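Side-chain contacts in uncharacterized protein Atu2773 (Agrobacterium tumefaciens, PDB 2QV5), which is of unknown function but belongs to the divergent polysaccharide deacetylase family, so it may remove acetyl groups from a carbohydrate: residues Y20-S25 with P54-L59; A139-L144 with G170-A175. All blocks are in the same frame, centred on the assembly; numbering follows the deposited sequence.

Contact 1 of 2, residues Y20-S25 with P54-L59; sequences YARPWS and PPEVTL
At the type I beta turn that leads into parallel strand 58-62, Arg-22 from the loop after helix 16-19 lays its side chain against Pro-55 and Glu-56, the two middle residues of the turn. The chain of Arg-22 is extended from CG to NE, with CG anti to the backbone N (chi1 174°), and this reach brings the guanidinium alongside Pro-55 and Glu-56. Arg-22 CD comes 3.4 Å from Pro-55 O, while Arg-22 NH1 lies 3.5 Å from Pro-55 CB. The Pro-55 to Glu-56 peptide passes over one guanidinium face near its rim. On the other branch, Arg-22 NH2 forms a salt bridge of 3.4 Å with Glu-56 OE2; the hydrogen bond within it is weak, long and bent to 128°, and the guanidinium and carboxylate planes stand 68° apart. The turn itself is closed by Val-57 N bonding to Pro-54 O at 3.0 Å. Arg-22 NH1 donates to Gly-79 O, and the backbone N of Arg-22 to Glu-81 OE1. The guanidinium is thus held mainly through the Gly-79 carbonyl, with the carboxylate of Glu-56 probably adding a loose electrostatic attraction at this partly exposed surface.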
loop_
_atom_site.group_PDB
_atom_site.type_symbol
_atom_site.label_atom_id
_atom_site.label_comp_id
_atom_site.label_asym_id
_atom_site.label_seq_id
_atom_site.Cartn_x
_atom_site.Cartn_y
_atom_site.Cartn_z
ATOM N N TYR A 20 -10.212 2.159 -10.107
ATOM C CA TYR A 20 -10.482 1.459 -8.845
ATOM C C TYR A 20 -10.274 2.334 -7.617
ATOM O O TYR A 20 -10.205 1.836 -6.492
ATOM C CB TYR A 20 -9.625 0.190 -8.757
ATOM C CG TYR A 20 -9.758 -0.635 -10.008
ATOM C CD1 TYR A 20 -10.993 -1.149 -10.394
ATOM C CD2 TYR A 20 -8.648 -0.889 -10.819
ATOM C CE1 TYR A 20 -11.128 -1.888 -11.564
ATOM C CE2 TYR A 20 -8.768 -1.625 -11.984
ATOM C CZ TYR A 20 -10.006 -2.130 -12.349
ATOM O OH TYR A 20 -10.117 -2.871 -13.497
ATOM N N ALA A 21 -10.134 3.635 -7.849
ATOM C CA ALA A 21 -10.062 4.615 -6.772
ATOM C C ALA A 21 -11.357 4.652 -5.958
ATOM O O ALA A 21 -12.449 4.580 -6.512
ATOM C CB ALA A 21 -9.776 5.983 -7.354
ATOM N N ARG A 22 -11.242 4.750 -4.639
ATOM C CA ARG A 22 -12.431 5.060 -3.843
ATOM C C ARG A 22 -12.771 6.561 -3.970
ATOM O O ARG A 22 -11.914 7.411 -3.716
ATOM C CB ARG A 22 -12.259 4.643 -2.381
ATOM C CG ARG A 22 -13.427 5.095 -1.507
ATOM C CD ARG A 22 -13.248 4.691 -0.071
ATOM N NE ARG A 22 -14.337 5.237 0.722
ATOM C CZ ARG A 22 -15.553 4.701 0.815
ATOM N NH1 ARG A 22 -15.857 3.570 0.176
ATOM N NH2 ARG A 22 -16.474 5.305 1.559
ATOM N N PRO A 23 -14.018 6.885 -4.374
ATOM C CA PRO A 23 -14.439 8.293 -4.447
ATOM C C PRO A 23 -14.429 8.975 -3.081
ATOM O O PRO A 23 -14.608 8.326 -2.058
ATOM C CB PRO A 23 -15.875 8.226 -4.988
ATOM C CG PRO A 23 -16.074 6.859 -5.463
ATOM C CD PRO A 23 -15.099 5.964 -4.766
ATOM N N TRP A 24 -14.187 10.279 -3.072
ATOM C CA TRP A 24 -14.174 11.052 -1.843
ATOM C C TRP A 24 -14.922 12.357 -2.128
ATOM O O TRP A 24 -15.373 12.557 -3.253
ATOM C CB TRP A 24 -12.728 11.281 -1.357
ATOM C CG TRP A 24 -11.858 12.072 -2.303
ATOM C CD1 TRP A 24 -11.317 11.643 -3.492
ATOM C CD2 TRP A 24 -11.431 13.431 -2.136
ATOM N NE1 TRP A 24 -10.591 12.659 -4.074
ATOM C CE2 TRP A 24 -10.639 13.763 -3.261
ATOM C CE3 TRP A 24 -11.637 14.400 -1.139
ATOM C CZ2 TRP A 24 -10.054 15.033 -3.424
ATOM C CZ3 TRP A 24 -11.058 15.667 -1.303
ATOM C CH2 TRP A 24 -10.275 15.966 -2.435
ATOM N N SER A 25 -15.079 13.224 -1.125
ATOM C CA SER A 25 -15.973 14.389 -1.266
ATOM C C SER A 25 -15.545 15.401 -2.334
ATOM O O SER A 25 -16.391 16.040 -2.943
ATOM C CB SER A 25 -16.167 15.108 0.072
ATOM O OG SER A 25 -14.997 15.831 0.409
ATOM N N PRO A 54 -13.565 0.731 8.591
ATOM C CA PRO A 54 -14.463 1.418 7.660
ATOM C C PRO A 54 -13.879 1.415 6.238
ATOM O O PRO A 54 -12.646 1.317 6.083
ATOM C CB PRO A 54 -14.535 2.838 8.235
ATOM C CG PRO A 54 -13.269 2.999 8.979
ATOM C CD PRO A 54 -13.014 1.662 9.593
ATOM N N PRO A 55 -14.751 1.483 5.205
ATOM C CA PRO A 55 -14.333 1.377 3.790
ATOM C C PRO A 55 -13.334 2.432 3.310
ATOM O O PRO A 55 -12.753 2.286 2.237
ATOM C CB PRO A 55 -15.642 1.533 3.016
ATOM C CG PRO A 55 -16.617 2.082 3.966
ATOM C CD PRO A 55 -16.214 1.599 5.325
ATOM N N GLU A 56 -13.157 3.485 4.099
ATOM C CA GLU A 56 -12.242 4.572 3.764
ATOM C C GLU A 56 -10.792 4.160 3.985
ATOM O O GLU A 56 -9.889 4.797 3.471
ATOM C CB GLU A 56 -12.559 5.807 4.602
ATOM C CG GLU A 56 -13.838 6.548 4.192
ATOM C CD GLU A 56 -15.103 6.001 4.866
ATOM O OE1 GLU A 56 -15.027 4.983 5.598
ATOM O OE2 GLU A 56 -16.182 6.595 4.651
ATOM N N VAL A 57 -10.587 3.104 4.771
ATOM C CA VAL A 57 -9.258 2.563 5.028
ATOM C C VAL A 57 -8.826 1.726 3.829
ATOM O O VAL A 57 -9.528 0.795 3.402
ATOM C CB VAL A 57 -9.235 1.751 6.341
ATOM C CG1 VAL A 57 -7.862 1.093 6.585
ATOM C CG2 VAL A 57 -9.600 2.649 7.519
ATOM N N THR A 58 -7.665 2.067 3.284
ATOM C CA THR A 58 -7.088 1.354 2.146
ATOM C C THR A 58 -6.508 0.035 2.656
ATOM O O THR A 58 -5.909 -0.002 3.727
ATOM C CB THR A 58 -6.005 2.223 1.478
ATOM O OG1 THR A 58 -6.613 3.434 1.014
ATOM C CG2 THR A 58 -5.323 1.505 0.302
ATOM N N LEU A 59 -6.702 -1.046 1.903
ATOM C CA LEU A 59 -6.189 -2.355 2.336
ATOM C C LEU A 59 -5.058 -2.870 1.450
ATOM O O LEU A 59 -5.161 -2.866 0.224
ATOM C CB LEU A 59 -7.335 -3.379 2.445
ATOM C CG LEU A 59 -8.527 -2.968 3.337
ATOM C CD1 LEU A 59 -9.630 -4.012 3.258
ATOM C CD2 LEU A 59 -8.134 -2.746 4.779
#

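Contact 2 of 2, residues A139-L144 with G170-A175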
loop_
_atom_site.group_PDB
_atom_site.type_symbol
_atom_site.label_atom_id
_atom_site.label_comp_id
_atom_site.label_asym_id
_atom_site.label_seq_id
_atom_site.Cartn_x
_atom_site.Cartn_y
_atom_site.Cartn_z
ATOM N N ALA A 139 17.283 0.558 -2.277
ATOM C CA ALA A 139 18.510 1.349 -2.368
ATOM C C ALA A 139 19.326 1.086 -3.651
ATOM O O ALA A 139 20.373 1.707 -3.859
ATOM C CB ALA A 139 19.370 1.115 -1.122
ATOM N N GLU A 140 18.843 0.184 -4.508
ATOM C CA GLU A 140 19.567 -0.218 -5.718
ATOM C C GLU A 140 18.905 0.252 -7.014
ATOM O O GLU A 140 17.952 -0.372 -7.489
ATOM C CB GLU A 140 19.761 -1.735 -5.735
ATOM C CG GLU A 140 20.530 -2.285 -4.534
ATOM C CD GLU A 140 22.008 -1.938 -4.559
ATOM O OE1 GLU A 140 22.717 -2.411 -5.478
ATOM O OE2 GLU A 140 22.463 -1.208 -3.649
ATOM N N GLN A 141 19.434 1.346 -7.574
ATOM C CA GLN A 141 18.871 2.025 -8.754
ATOM C C GLN A 141 18.632 1.079 -9.927
ATOM O O GLN A 141 17.549 1.062 -10.503
ATOM C CB GLN A 141 19.774 3.199 -9.168
ATOM C CG GLN A 141 19.562 3.751 -10.578
ATOM C CD GLN A 141 18.677 4.974 -10.621
ATOM O OE1 GLN A 141 18.342 5.561 -9.590
ATOM N NE2 GLN A 141 18.298 5.377 -11.827
ATOM N N SER A 142 19.633 0.262 -10.238
ATOM C CA SER A 142 19.555 -0.691 -11.342
ATOM C C SER A 142 18.497 -1.777 -11.142
ATOM O O SER A 142 18.010 -2.344 -12.110
ATOM C CB SER A 142 20.921 -1.332 -11.582
ATOM O OG SER A 142 21.278 -2.202 -10.523
ATOM N N ALA A 143 18.153 -2.067 -9.886
ATOM C CA ALA A 143 17.134 -3.066 -9.569
ATOM C C ALA A 143 15.736 -2.445 -9.522
ATOM O O ALA A 143 14.766 -3.012 -10.048
ATOM C CB ALA A 143 17.455 -3.734 -8.248
ATOM N N LEU A 144 15.645 -1.275 -8.899
ATOM C CA LEU A 144 14.365 -0.606 -8.702
ATOM C C LEU A 144 13.806 0.086 -9.957
ATOM O O LEU A 144 12.588 0.073 -10.177
ATOM C CB LEU A 144 14.448 0.373 -7.522
ATOM C CG LEU A 144 13.141 1.026 -7.054
ATOM C CD1 LEU A 144 12.072 -0.024 -6.704
ATOM C CD2 LEU A 144 13.408 1.957 -5.881
ATOM N N GLY A 170 11.524 7.653 -4.634
ATOM C CA GLY A 170 11.089 9.037 -4.836
ATOM C C GLY A 170 11.807 9.712 -5.988
ATOM O O GLY A 170 11.182 10.378 -6.825
ATOM N N GLY A 171 13.124 9.540 -6.024
ATOM C CA GLY A 171 13.956 10.089 -7.090
ATOM C C GLY A 171 13.715 9.436 -8.441
ATOM O O GLY A 171 13.626 10.135 -9.453
ATOM N N ILE A 172 13.624 8.101 -8.458
ATOM C CA ILE A 172 13.354 7.345 -9.695
ATOM C C ILE A 172 12.006 7.728 -10.323
ATOM O O ILE A 172 11.928 7.977 -11.529
ATOM C CB ILE A 172 13.469 5.803 -9.487
ATOM C CG1 ILE A 172 14.929 5.398 -9.251
ATOM C CG2 ILE A 172 12.925 5.039 -10.697
ATOM C CD1 ILE A 172 15.103 3.949 -8.806
ATOM N N ALA A 173 10.967 7.809 -9.487
ATOM C CA ALA A 173 9.630 8.233 -9.908
ATOM C C ALA A 173 9.579 9.634 -10.504
ATOM O O ALA A 173 8.866 9.849 -11.474
ATOM C CB ALA A 173 8.663 8.152 -8.755
ATOM N N LYS A 174 10.297 10.585 -9.902
ATOM C CA LYS A 174 10.421 11.934 -10.474
ATOM C C LYS A 174 11.115 11.894 -11.849
ATOM O O LYS A 174 10.677 12.563 -12.787
ATOM C CB LYS A 174 11.173 12.867 -9.519
ATOM C CG LYS A 174 11.216 14.331 -9.955
ATOM C CD LYS A 174 12.213 15.130 -9.124
ATOM C CE LYS A 174 13.644 14.636 -9.326
ATOM N NZ LYS A 174 14.588 15.236 -8.345
ATOM N N ALA A 175 12.168 11.083 -11.955
ATOM C CA ALA A 175 12.927 10.926 -13.199
ATOM C C ALA A 175 12.142 10.261 -14.330
ATOM O O ALA A 175 12.375 10.570 -15.499
ATOM C CB ALA A 175 14.223 10.162 -12.937
#
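With CG1 beside the backbone N (chi1 -70°) and chi2 anti at 170°, Ile-172 stretches CD1 out from helix 169-176 toward the first turn of helix 141-153, where it meets Leu-144 and Gln-141. Leu-144, whose side chain sets out toward Ile-172, meets it with its CB, CG and CD2 atoms, each 3.9 Å from Ile-172 CD1, so one methyl rests against the flank of the leucine rather than on a single atom. Gln-141 arrives differently: its chain bends at chi2 (97°), which brings the amide oxygen alongside the isoleucine. There Gln-141 OE1 lies 3.4 Å from Ile-172 CG1 and 3.7 Å from Ile-172 CD1, a van der Waals contact between a carbonyl oxygen and aliphatic carbons. Gln-141 NE2 makes a weak hydrogen bond with Glu-145 OE1 one turn further along its own helix. Ile-172 is therefore bordered by a buried apolar side chain and by the amide of an exposed residue. Glu-140 stands at the N-cap position, and its carbonyl O accepts from both Ala-143 N and Leu-144 N, 2.9 Å each, in the opening turn that presents Gln-141 and Leu-144. Beyond the two segments, Ile-172 also touches Glu-145 and Met-148, and Ala-173 likewise reaches Met-148. The contact joins two helices of the alpha/beta fold: helix 141-153 precedes strand 157-160 and helix 169-176 precedes strand 180-186, and these two strands pair in parallel in the sheet.

Overall arrangement
The two contacts lie on opposite sides of the chain's centre, with their own centres 28 Å apart and nearest atoms about 18 Å apart, and they share no helix or strand. Contact 1 is a surface contact, tying the N-terminal loop to the approach of strand 58-62 by charge and by packing on a turn. Contact 2 is largely buried and joins two helices by apolar contact, with the amide of an exposed glutamine at its border. Both bury similar areas, 147 and 157 Å². Contact 1 closes before contact 2 opens along the chain; strand 58-62, which contact 1 enters, and strands 157-160 and 180-186, which follow the helices of contact 2, belong to one parallel sheet.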